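Lysine-sensitive aspartokinase 3 (Escherichia coli, PDB 2J0X) catalyses the ATP-dependent phosphorylation of L-aspartate to 4-phospho-L-aspartate, the first step toward lysine, and is allosterically inhibited by lysine. Local coordinates at residues 334-339 / 357-362; 251-256 / 301-306. One frame throughout, in Å; residues are numbered along the deposited sequence.

Contact 1: residues 334-339 / 357-362; sequences RHNISV and GSTSTG. With LYS (lysine), chain F.
Ser-338 and Ser-358 join residues 337-338, leading into strand 338-344, to the loop after strand 348-354, within the lysine-binding ACT domain. The backbone N of Ser-338 donates to Ser-358 OG over 3.1 Å, nearly straight at 165°. Ser-358 OG stands beside its own backbone N and anti to the carbonyl carbon (chi1 -50°), which turns it to the incoming strand; it is also hydrogen-bonded to Asp-354 O, so this buried hydroxyl ties the loop both to Ser-338 and to Asp-354. The CG2 branch of Ile-337 lies 4.2 Å from Ser-358 OG, and the Ile-337 side chain also packs on Leu-353, Leu-365 and Leu-370.

Ser-338 CB lies 3.5 Å from Gly-357 O, which accepts a hydrogen bond from Arg-322 NE of the second subunit. With OG anti to the backbone N (chi1 -175°), the Ser-338 hydroxyl accepts from the amino N of the bound lysine. Asp-354 OD2 and Ser-321 O of the second subunit are also hydrogen-bond partners of OG, whose single proton can serve only one of them well at a time. Val-339 adds two backbone bonds: its O accepts from the same ligand N at 2.7 Å, and its N donates to the ligand carboxylate oxygen OXT at 2.9 Å. Lysine, the feedback inhibitor, is also hydrogen-bonded to Asp-340 O and to Ser-345 O and Leu-325 N of the second subunit, so the site is shared between subunits.

Farther from the ligand, Asn-336 has positive phi as the C-prime residue of the Schellman motif ending helix 324-334. Its side chain crosses that of Thr-359 at a slant, Asn-336 CB meeting Thr-359 OG1 at 3.6 Å.

Contact 2: residues 251-256 / 301-306; sequences MATFGA and ALALRR
The start of helix 252-257, in the kinase-family part of the chain, packs on strand 299-314 of the regulatory sheet through small side chains: Ala-252 CB meets Ala-303 CB at 3.9 Å. Met-251, at the N-cap position, bends its thioether so that CE comes within 4.3 Å of Ala-301 CB and also touches Ala-303. Ile-392, on the neighbouring strand 379-393, packs against both Met-251 and Ala-303.

This is a helix-on-sheet contact, the two short axes 8.4 Å apart at their closest and inclined by 60°. The strand belongs to the antiparallel ACT-domain sheet, consistent with a place where the kinase-family part meets the regulatory sheet. Thr-253 directs its methyl to the strand, CG2 lying 3.5 Å from Leu-304 O, with CG2 anti to the carbonyl carbon and OG1 between that carbon and the backbone N (chi1 53°).

Arg-305 reaches past the first turn of the helix, bent at chi2 and chi3. Ala-252 CB meets the edge of its guanidinium in the plane, 3.9 Å from NH1, and also rests on CG. The charged end has weak, long ion pairs with Asp-354 and with Glu-346 of the second subunit.

Overall arrangement
Both contacts reach the same antiparallel ACT sheet, contact 1 at one of its two outermost strands within the chain, 338-344, and contact 2 on strand 299-314, with centres 19 Å apart and nearest atoms about 7 Å apart. Contact 2 is buried and mostly apolar, built from alanines, a methionine and a threonine methyl. Contact 1 is only partly buried: its inner end is polar and holds the inhibitor, while its outer end runs into an exposed, poorly ordered loop. Asp-354 links the two, hydrogen-bonding Ser-338 and Ser-358 in 334-339 / 357-362 and forming a long, weak ion pair with Arg-305 in 251-256 / 301-306. Each contact also touches the second subunit.

Contact 1: residues 334-339 / 357-362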
ATOM      1  N   ARG A 334       4.686 -12.409   2.549  1.00 50.88           N
ATOM      2  CA  ARG A 334       4.867 -13.747   3.118  1.00 51.38           C
ATOM      3  C   ARG A 334       4.168 -14.826   2.285  1.00 48.36           C
ATOM      4  O   ARG A 334       4.675 -15.946   2.149  1.00 43.39           O
ATOM      5  CB  ARG A 334       4.351 -13.790   4.573  1.00 54.49           C
ATOM      6  CG  ARG A 334       4.095 -15.212   5.116  1.00 53.78           C
ATOM      7  CD  ARG A 334       3.865 -15.288   6.631  1.00 37.83           C
ATOM      8  NE  ARG A 334       2.909 -14.304   7.130  1.00 41.35           N
ATOM      9  CZ  ARG A 334       3.228 -13.053   7.454  1.00 51.72           C
ATOM     10  NH1 ARG A 334       4.484 -12.633   7.331  1.00 54.72           N
ATOM     11  NH2 ARG A 334       2.296 -12.219   7.900  1.00 43.22           N
ATOM     12  N   HIS A 335       3.006 -14.489   1.732  1.00 38.19           N
ATOM     13  CA  HIS A 335       2.249 -15.438   0.924  1.00 36.33           C
ATOM     14  C   HIS A 335       2.660 -15.447  -0.549  1.00 39.61           C
ATOM     15  O   HIS A 335       1.909 -15.902  -1.416  1.00 25.69           O
ATOM     16  CB  HIS A 335       0.753 -15.142   1.043  1.00 33.74           C
ATOM     17  CG  HIS A 335       0.098 -15.818   2.207  1.00 52.37           C
ATOM     18  ND1 HIS A 335      -0.633 -16.980   2.077  1.00 46.73           N
ATOM     19  CD2 HIS A 335       0.080 -15.510   3.525  1.00 60.41           C
ATOM     20  CE1 HIS A 335      -1.073 -17.358   3.264  1.00 33.09           C
ATOM     21  NE2 HIS A 335      -0.655 -16.483   4.160  1.00 46.22           N
ATOM     22  N   ASN A 336       3.858 -14.940  -0.825  1.00 43.88           N
ATOM     23  CA  ASN A 336       4.388 -14.899  -2.184  1.00 36.75           C
ATOM     24  C   ASN A 336       3.517 -14.168  -3.189  1.00 35.39           C
ATOM     25  O   ASN A 336       3.203 -14.707  -4.245  1.00 32.43           O
ATOM     26  CB  ASN A 336       4.636 -16.314  -2.701  1.00 32.82           C
ATOM     27  CG  ASN A 336       5.835 -16.961  -2.058  1.00 52.97           C
ATOM     28  OD1 ASN A 336       6.924 -16.386  -2.032  1.00 56.74           O
ATOM     29  ND2 ASN A 336       5.650 -18.169  -1.541  1.00 70.16           N
ATOM     30  N   ILE A 337       3.126 -12.944  -2.873  1.00 40.96           N
ATOM     31  CA  ILE A 337       2.312 -12.185  -3.801  1.00 35.88           C
ATOM     32  C   ILE A 337       2.893 -10.800  -4.025  1.00 32.39           C
ATOM     33  O   ILE A 337       3.416 -10.157  -3.111  1.00 38.03           O
ATOM     34  CB  ILE A 337       0.839 -12.078  -3.323  1.00 34.41           C
ATOM     35  CG1 ILE A 337       0.149 -13.426  -3.510  1.00 36.73           C
ATOM     36  CG2 ILE A 337       0.089 -11.005  -4.115  1.00 24.47           C
ATOM     37  CD1 ILE A 337      -1.345 -13.375  -3.281  1.00 49.84           C
ATOM     38  N   SER A 338       2.816 -10.362  -5.270  1.00 29.54           N
ATOM     39  CA  SER A 338       3.307  -9.058  -5.653  1.00 29.17           C
ATOM     40  C   SER A 338       2.090  -8.187  -5.938  1.00 28.82           C
ATOM     41  O   SER A 338       1.193  -8.573  -6.691  1.00 24.18           O
ATOM     42  CB  SER A 338       4.178  -9.177  -6.899  1.00 22.43           C
ATOM     43  OG  SER A 338       4.760  -7.931  -7.226  1.00 43.53           O
ATOM     44  N   VAL A 339       2.050  -7.018  -5.313  1.00 23.53           N
ATOM     45  CA  VAL A 339       0.941  -6.109  -5.511  1.00 25.11           C
ATOM     46  C   VAL A 339       1.233  -5.208  -6.700  1.00 24.89           C
ATOM     47  O   VAL A 339       2.337  -4.691  -6.843  1.00 19.02           O
ATOM     48  CB  VAL A 339       0.705  -5.233  -4.248  1.00 33.23           C
ATOM     49  CG1 VAL A 339      -0.419  -4.238  -4.494  1.00 13.95           C
ATOM     50  CG2 VAL A 339       0.360  -6.120  -3.058  1.00 44.23           C
ATOM     51  N   GLY A 357       4.874 -11.119 -11.006  1.00 54.59           N
ATOM     52  CA  GLY A 357       5.798 -11.263  -9.894  1.00 54.23           C
ATOM     53  C   GLY A 357       5.329 -12.169  -8.767  1.00 59.06           C
ATOM     54  O   GLY A 357       5.877 -12.114  -7.666  1.00 62.39           O
ATOM     55  N   SER A 358       4.325 -13.003  -9.044  1.00 63.08           N
ATOM     56  CA  SER A 358       3.767 -13.935  -8.057  1.00 61.79           C
ATOM     57  C   SER A 358       3.928 -15.372  -8.547  1.00 64.85           C
ATOM     58  O   SER A 358       3.645 -15.664  -9.708  1.00 65.90           O
ATOM     59  CB  SER A 358       2.281 -13.646  -7.847  1.00 54.99           C
ATOM     60  OG  SER A 358       2.056 -12.274  -7.588  1.00 45.05           O
ATOM     61  N   THR A 359       4.360 -16.270  -7.665  1.00 73.55           N
ATOM     62  CA  THR A 359       4.560 -17.672  -8.044  1.00 78.70           C
ATOM     63  C   THR A 359       3.309 -18.360  -8.576  1.00 84.93           C
ATOM     64  O   THR A 359       2.245 -18.327  -7.951  1.00 82.15           O
ATOM     65  CB  THR A 359       5.101 -18.529  -6.874  1.00 69.25           C
ATOM     66  OG1 THR A 359       4.286 -18.330  -5.713  1.00 61.32           O
ATOM     67  CG2 THR A 359       6.546 -18.173  -6.570  1.00 64.87           C
ATOM     68  N   SER A 360       3.465 -18.994  -9.735  1.00 88.59           N
ATOM     69  CA  SER A 360       2.381 -19.712 -10.388  1.00 93.09           C
ATOM     70  C   SER A 360       2.234 -21.110  -9.784  1.00 94.83           C
ATOM     71  O   SER A 360       1.695 -22.023 -10.415  1.00 95.02           O
ATOM     72  CB  SER A 360       2.666 -19.815 -11.889  1.00 97.93           C
ATOM     73  OG  SER A 360       1.609 -20.467 -12.572  1.00111.43           O
ATOM     74  N   THR A 361       2.717 -21.265  -8.553  1.00 98.16           N
ATOM     75  CA  THR A 361       2.646 -22.540  -7.843  1.00102.37           C
ATOM     76  C   THR A 361       1.223 -22.806  -7.356  1.00103.88           C
ATOM     77  O   THR A 361       0.886 -22.532  -6.201  1.00106.17           O
ATOM     78  CB  THR A 361       3.603 -22.560  -6.620  1.00104.24           C
ATOM     79  OG1 THR A 361       4.952 -22.357  -7.060  1.00107.59           O
ATOM     80  CG2 THR A 361       3.511 -23.895  -5.883  1.00103.33           C
ATOM     81  N   GLY A 362       0.388 -23.337  -8.245  1.00101.70           N
ATOM     82  CA  GLY A 362      -0.986 -23.633  -7.883  1.00 98.61           C
ATOM     83  C   GLY A 362      -1.980 -23.194  -8.938  1.00 96.27           C
ATOM     84  O   GLY A 362      -1.617 -22.954 -10.092  1.00 96.35           O
TER
HETATM   85  N   LYS F1450       4.849  -5.491  -6.541  1.00 33.99           N
HETATM   86  CA  LYS F1450       5.358  -4.634  -5.468  1.00 39.51           C
HETATM   87  C   LYS F1450       5.173  -5.307  -4.103  1.00 45.23           C
HETATM   88  O   LYS F1450       5.607  -4.807  -3.057  1.00 49.38           O
HETATM   89  CB  LYS F1450       4.654  -3.274  -5.504  1.00 37.11           C
HETATM   90  CG  LYS F1450       4.577  -2.537  -6.835  1.00 18.09           C
HETATM   91  CD  LYS F1450       3.756  -1.255  -6.717  1.00 14.28           C
HETATM   92  CE  LYS F1450       3.631  -0.466  -8.013  1.00 27.32           C
HETATM   93  NZ  LYS F1450       2.748  -1.092  -9.040  1.00 19.38           N
HETATM   94  OXT LYS F1450       4.542  -6.464  -4.042  1.00 56.40           O

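Contact 2: residues 251-256 / 301-306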
ATOM      1  N   MET A 251       5.488   0.651 -19.249  1.00 20.76           N
ATOM      2  CA  MET A 251       4.754  -0.191 -20.180  1.00 27.27           C
ATOM      3  C   MET A 251       4.528  -1.574 -19.602  1.00 40.40           C
ATOM      4  O   MET A 251       5.443  -2.409 -19.557  1.00 35.53           O
ATOM      5  CB  MET A 251       5.474  -0.294 -21.515  1.00 25.26           C
ATOM      6  CG  MET A 251       5.218   0.891 -22.424  1.00 36.04           C
ATOM      7  SD  MET A 251       4.846   0.350 -24.102  1.00 43.28           S
ATOM      8  CE  MET A 251       3.282  -0.518 -23.805  1.00 14.15           C
ATOM      9  N   ALA A 252       3.284  -1.784 -19.159  1.00 52.59           N
ATOM     10  CA  ALA A 252       2.806  -3.024 -18.544  1.00 54.67           C
ATOM     11  C   ALA A 252       3.211  -4.290 -19.299  1.00 52.84           C
ATOM     12  O   ALA A 252       3.975  -5.128 -18.787  1.00 32.20           O
ATOM     13  CB  ALA A 252       1.275  -2.958 -18.404  1.00 46.33           C
ATOM     14  N   THR A 253       2.690  -4.421 -20.516  1.00 54.07           N
ATOM     15  CA  THR A 253       2.977  -5.576 -21.349  1.00 66.22           C
ATOM     16  C   THR A 253       4.429  -5.635 -21.821  1.00 73.95           C
ATOM     17  O   THR A 253       4.823  -6.568 -22.521  1.00 76.91           O
ATOM     18  CB  THR A 253       2.038  -5.612 -22.560  1.00 66.49           C
ATOM     19  OG1 THR A 253       2.086  -4.354 -23.241  1.00 64.00           O
ATOM     20  CG2 THR A 253       0.610  -5.886 -22.105  1.00 72.92           C
ATOM     21  N   PHE A 254       5.225  -4.640 -21.434  1.00 82.56           N
ATOM     22  CA  PHE A 254       6.640  -4.612 -21.799  1.00 86.74           C
ATOM     23  C   PHE A 254       7.396  -5.453 -20.775  1.00 93.21           C
ATOM     24  O   PHE A 254       8.023  -6.448 -21.127  1.00 93.11           O
ATOM     25  CB  PHE A 254       7.171  -3.168 -21.803  1.00 80.73           C
ATOM     26  CG  PHE A 254       8.645  -3.044 -22.143  1.00 61.34           C
ATOM     27  CD1 PHE A 254       9.621  -3.122 -21.145  1.00 60.50           C
ATOM     28  CD2 PHE A 254       9.053  -2.816 -23.453  1.00 23.24           C
ATOM     29  CE1 PHE A 254      10.974  -2.969 -21.452  1.00 27.40           C
ATOM     30  CE2 PHE A 254      10.390  -2.664 -23.761  1.00 19.06           C
ATOM     31  CZ  PHE A 254      11.354  -2.741 -22.756  1.00 28.19           C
ATOM     32  N   GLY A 255       7.323  -5.065 -19.505  1.00 92.79           N
ATOM     33  CA  GLY A 255       8.012  -5.827 -18.476  1.00 95.29           C
ATOM     34  C   GLY A 255       7.580  -7.287 -18.441  1.00 93.62           C
ATOM     35  O   GLY A 255       8.408  -8.205 -18.375  1.00 86.32           O
ATOM     36  N   ALA A 256       6.269  -7.497 -18.491  1.00 93.13           N
ATOM     37  CA  ALA A 256       5.700  -8.836 -18.463  1.00 87.78           C
ATOM     38  C   ALA A 256       6.155  -9.676 -19.656  1.00 84.29           C
ATOM     39  O   ALA A 256       6.966 -10.593 -19.509  1.00 83.14           O
ATOM     40  CB  ALA A 256       4.172  -8.745 -18.429  1.00 81.38           C
ATOM     41  N   ALA A 301       1.152   4.963 -26.173  1.00 19.13           N
ATOM     42  CA  ALA A 301       0.609   3.609 -26.297  1.00 25.54           C
ATOM     43  C   ALA A 301      -0.409   3.212 -25.223  1.00 20.81           C
ATOM     44  O   ALA A 301      -0.408   3.749 -24.127  1.00 23.55           O
ATOM     45  CB  ALA A 301       1.762   2.600 -26.298  1.00 21.44           C
ATOM     46  N   LEU A 302      -1.269   2.255 -25.557  1.00 23.30           N
ATOM     47  CA  LEU A 302      -2.276   1.733 -24.635  1.00 26.52           C
ATOM     48  C   LEU A 302      -1.931   0.284 -24.325  1.00 28.08           C
ATOM     49  O   LEU A 302      -1.727  -0.508 -25.241  1.00 38.47           O
ATOM     50  CB  LEU A 302      -3.665   1.730 -25.275  1.00 30.67           C
ATOM     51  CG  LEU A 302      -4.402   3.012 -25.636  1.00 39.56           C
ATOM     52  CD1 LEU A 302      -5.710   2.625 -26.306  1.00 33.62           C
ATOM     53  CD2 LEU A 302      -4.665   3.847 -24.392  1.00 39.24           C
ATOM     54  N   ALA A 303      -1.896  -0.066 -23.044  1.00 26.36           N
ATOM     55  CA  ALA A 303      -1.585  -1.422 -22.624  1.00 26.15           C
ATOM     56  C   ALA A 303      -2.831  -2.137 -22.097  1.00 31.70           C
ATOM     57  O   ALA A 303      -3.701  -1.514 -21.485  1.00 32.07           O
ATOM     58  CB  ALA A 303      -0.514  -1.383 -21.552  1.00 29.23           C
ATOM     59  N   LEU A 304      -2.905  -3.445 -22.330  1.00 32.32           N
ATOM     60  CA  LEU A 304      -4.040  -4.233 -21.871  1.00 31.97           C
ATOM     61  C   LEU A 304      -3.585  -5.507 -21.150  1.00 39.58           C
ATOM     62  O   LEU A 304      -2.882  -6.335 -21.729  1.00 50.94           O
ATOM     63  CB  LEU A 304      -4.935  -4.594 -23.064  1.00 23.53           C
ATOM     64  CG  LEU A 304      -6.260  -5.309 -22.773  1.00 20.29           C
ATOM     65  CD1 LEU A 304      -7.174  -4.377 -22.005  1.00 24.01           C
ATOM     66  CD2 LEU A 304      -6.928  -5.734 -24.063  1.00 17.80           C
ATOM     67  N   ARG A 305      -3.969  -5.635 -19.878  1.00 31.13           N
ATOM     68  CA  ARG A 305      -3.661  -6.802 -19.055  1.00 23.49           C
ATOM     69  C   ARG A 305      -5.032  -7.283 -18.625  1.00 29.41           C
ATOM     70  O   ARG A 305      -5.675  -6.655 -17.785  1.00 33.14           O
ATOM     71  CB  ARG A 305      -2.848  -6.422 -17.812  1.00 16.19           C
ATOM     72  CG  ARG A 305      -1.439  -5.897 -18.087  1.00 45.61           C
ATOM     73  CD  ARG A 305      -0.390  -7.010 -18.173  1.00 53.98           C
ATOM     74  NE  ARG A 305      -0.151  -7.659 -16.884  1.00 65.56           N
ATOM     75  CZ  ARG A 305       0.334  -7.049 -15.802  1.00 76.32           C
ATOM     76  NH1 ARG A 305       0.640  -5.758 -15.838  1.00 74.99           N
ATOM     77  NH2 ARG A 305       0.509  -7.733 -14.675  1.00 74.97           N
ATOM     78  N   ARG A 306      -5.492  -8.381 -19.205  1.00 30.66           N
ATOM     79  CA  ARG A 306      -6.809  -8.895 -18.864  1.00 29.71           C
ATOM     80  C   ARG A 306      -6.793  -9.827 -17.659  1.00 35.12           C
ATOM     81  O   ARG A 306      -5.732 -10.187 -17.160  1.00 39.82           O
ATOM     82  CB  ARG A 306      -7.406  -9.582 -20.089  1.00 18.39           C
ATOM     83  CG  ARG A 306      -8.042  -8.601 -21.069  1.00 40.54           C
ATOM     84  CD  ARG A 306      -8.190  -9.168 -22.482  1.00 55.28           C
ATOM     85  NE  ARG A 306      -6.959  -9.030 -23.261  1.00 70.44           N
ATOM     86  CZ  ARG A 306      -6.856  -9.297 -24.562  1.00 74.39           C
ATOM     87  NH1 ARG A 306      -7.913  -9.720 -25.246  1.00 75.22           N
ATOM     88  NH2 ARG A 306      -5.693  -9.134 -25.184  1.00 70.21           N
TER